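Local coordinates for protein gamma-glutamylcyclotransferase (PDB 3CRY) that catalyses the release of 5-oxoproline from gamma-glutamyl dipeptides, a step that may matter for glutathione homeostasis, and forms a homodimer, at residues G67-F72 and P137-I142. The protein carries 1 engineered substitution. Numbering follows the deposited sequence.
With ACT (acetate ion), chain C.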
loop_
_atom_site.group_PDB
_atom_site.type_symbol
_atom_site.label_atom_id
_atom_site.label_comp_id
_atom_site.label_asym_id
_atom_site.label_seq_id
_atom_site.Cartn_x
_atom_site.Cartn_y
_atom_site.Cartn_z
ATOM N N GLY A 67 3.325 -14.655 -13.376
ATOM C CA GLY A 67 3.189 -13.768 -12.195
ATOM C C GLY A 67 3.964 -12.486 -12.434
ATOM O O GLY A 67 5.053 -12.497 -13.030
ATOM N N ILE A 68 3.407 -11.363 -11.990
ATOM C CA ILE A 68 4.146 -10.088 -12.114
ATOM C C ILE A 68 4.600 -9.611 -10.721
ATOM O O ILE A 68 4.180 -10.174 -9.678
ATOM C CB ILE A 68 3.377 -9.015 -12.916
ATOM C CG1 ILE A 68 2.025 -8.697 -12.273
ATOM C CG2 ILE A 68 3.196 -9.474 -14.408
ATOM C CD1 ILE A 68 1.246 -7.574 -13.014
ATOM N N ALA A 69 5.510 -8.637 -10.702
ATOM C CA ALA A 69 6.246 -8.347 -9.480
ATOM C C ALA A 69 5.407 -7.611 -8.446
ATOM O O ALA A 69 4.634 -6.719 -8.789
ATOM C CB ALA A 69 7.511 -7.523 -9.791
ATOM N N THR A 70 5.623 -7.968 -7.190
ATOM C CA THR A 70 5.053 -7.220 -6.049
ATOM C C THR A 70 6.026 -7.258 -4.871
ATOM O O THR A 70 7.038 -7.971 -4.912
ATOM C CB THR A 70 3.643 -7.746 -5.668
ATOM O OG1 THR A 70 3.047 -6.882 -4.674
ATOM C CG2 THR A 70 3.730 -9.194 -5.094
ATOM N N ILE A 71 5.749 -6.467 -3.843
ATOM C CA ILE A 71 6.596 -6.446 -2.627
ATOM C C ILE A 71 5.682 -6.454 -1.416
ATOM O O ILE A 71 4.515 -6.011 -1.491
ATOM C CB ILE A 71 7.554 -5.226 -2.572
ATOM C CG1 ILE A 71 6.774 -3.894 -2.684
ATOM C CG2 ILE A 71 8.643 -5.339 -3.686
ATOM C CD1 ILE A 71 7.627 -2.605 -2.552
ATOM N N PHE A 72 6.188 -6.997 -0.315
ATOM C CA PHE A 72 5.417 -6.974 0.932
ATOM C C PHE A 72 6.344 -6.820 2.133
ATOM O O PHE A 72 7.539 -7.117 2.039
ATOM C CB PHE A 72 4.477 -8.185 1.039
ATOM C CG PHE A 72 5.178 -9.529 1.137
ATOM C CD1 PHE A 72 5.732 -9.965 2.349
ATOM C CD2 PHE A 72 5.234 -10.381 0.028
ATOM C CE1 PHE A 72 6.354 -11.223 2.440
ATOM C CE2 PHE A 72 5.848 -11.639 0.109
ATOM C CZ PHE A 72 6.406 -12.061 1.306
ATOM N N PRO A 137 9.514 -16.582 -18.404
ATOM C CA PRO A 137 10.905 -16.306 -18.769
ATOM C C PRO A 137 11.126 -14.905 -19.349
ATOM O O PRO A 137 12.129 -14.254 -19.021
ATOM C CB PRO A 137 11.233 -17.416 -19.794
ATOM C CG PRO A 137 10.329 -18.579 -19.348
ATOM C CD PRO A 137 9.028 -17.873 -18.940
ATOM N N GLN A 138 10.202 -14.437 -20.180
ATOM C CA GLN A 138 10.320 -13.112 -20.791
ATOM C C GLN A 138 10.330 -11.985 -19.748
ATOM O O GLN A 138 11.180 -11.073 -19.793
ATOM C CB GLN A 138 9.229 -12.926 -21.845
ATOM C CG GLN A 138 9.305 -13.993 -22.992
ATOM C CD GLN A 138 8.498 -15.273 -22.687
ATOM O OE1 GLN A 138 8.153 -15.536 -21.546
ATOM N NE2 GLN A 138 8.166 -16.048 -23.736
ATOM N N TYR A 139 9.427 -12.080 -18.783
ATOM C CA TYR A 139 9.370 -11.068 -17.722
ATOM C C TYR A 139 10.626 -11.108 -16.855
ATOM O O TYR A 139 11.226 -10.061 -16.569
ATOM C CB TYR A 139 8.114 -11.294 -16.891
ATOM C CG TYR A 139 7.777 -10.232 -15.878
ATOM C CD1 TYR A 139 7.433 -8.934 -16.276
ATOM C CD2 TYR A 139 7.719 -10.561 -14.512
ATOM C CE1 TYR A 139 7.065 -7.969 -15.333
ATOM C CE2 TYR A 139 7.367 -9.609 -13.560
ATOM C CZ TYR A 139 7.031 -8.306 -13.989
ATOM O OH TYR A 139 6.667 -7.342 -13.061
ATOM N N LYS A 140 11.061 -12.305 -16.464
ATOM C CA LYS A 140 12.330 -12.444 -15.741
ATOM C C LYS A 140 13.494 -11.818 -16.524
ATOM O O LYS A 140 14.324 -11.104 -15.949
ATOM C CB LYS A 140 12.594 -13.930 -15.412
ATOM C CG LYS A 140 13.924 -14.124 -14.737
ATOM C CD LYS A 140 14.264 -15.575 -14.447
ATOM C CE LYS A 140 15.703 -15.644 -13.923
ATOM N NZ LYS A 140 16.143 -17.048 -13.644
ATOM N N LYS A 141 13.577 -12.113 -17.823
ATOM C CA LYS A 141 14.657 -11.600 -18.649
ATOM C C LYS A 141 14.701 -10.076 -18.617
ATOM O O LYS A 141 15.765 -9.485 -18.421
ATOM C CB LYS A 141 14.540 -12.124 -20.079
ATOM C CG LYS A 141 15.071 -13.546 -20.241
ATOM C CD LYS A 141 14.889 -14.062 -21.669
ATOM C CE LYS A 141 15.610 -15.383 -21.885
ATOM N NZ LYS A 141 14.796 -16.522 -21.426
ATOM N N ILE A 142 13.542 -9.448 -18.795
ATOM C CA ILE A 142 13.465 -7.968 -18.765
ATOM C C ILE A 142 13.945 -7.406 -17.412
ATOM O O ILE A 142 14.739 -6.464 -17.363
ATOM C CB ILE A 142 12.048 -7.482 -19.124
ATOM C CG1 ILE A 142 11.707 -7.836 -20.578
ATOM C CG2 ILE A 142 11.876 -5.975 -18.856
ATOM C CD1 ILE A 142 12.475 -7.086 -21.637
HETATM C C ACT C . 5.656 -4.121 -13.451
HETATM O O ACT C . 6.588 -4.932 -13.693
HETATM O OXT ACT C . 5.998 -2.911 -13.329
HETATM C CH3 ACT C . 4.213 -4.545 -13.308
#
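The phenol oxygen of Tyr139 is held by two hydrogen bonds. It accepts one from the backbone of the strand: Ala69 N lies 2.9 Å from Tyr139 OH, and the N-H...O angle is 159°. It donates the other to the acetate ion; at 2.5 Å from Tyr139 OH to acetate O this bond is very short. That acetate oxygen sits at the ring edge, in its plane. The two bonds together set how the hydroxyl is turned. CG of Tyr139 stands anti to the backbone N (chi1 -171°), which sends the ring out from the helix to the start of the strand. Ile68 CG2 lies over one face of the ring. It is 4.2 Å from the ring centroid of Tyr139, 18° off the normal, in a CH-pi contact set toward the rim. The two side chains cross at about a right angle. Ala69 CB touches the hydroxyl, 3.4 Å from Tyr139 OH. Gly67 O approaches Tyr139 CD2 obliquely, at 3.6 Å. A phenylalanine in place of Tyr139 would probably leave the Ala69 N-H without this acceptor and the acetate without this donor.

Tyr139 is inferred to bind substrate, and the acetate, probably from the crystallisation liquor, lies between it and Ser24 of the same inferred site, bonding to Ser24 OG as well; the catalytic position Gln98, an engineered substitution, has its side chain about 6 Å from that of Ile68. Strand 68-74 is, within this chain, an edge strand of an antiparallel sheet and pairs with strand 49-56, whose Phe53 touches both Ala69 and Tyr139. The tyrosine thus bridges the first turn of helix 137-149 to this sheet, while helix 174-181 packs on Gln138 and Ile142.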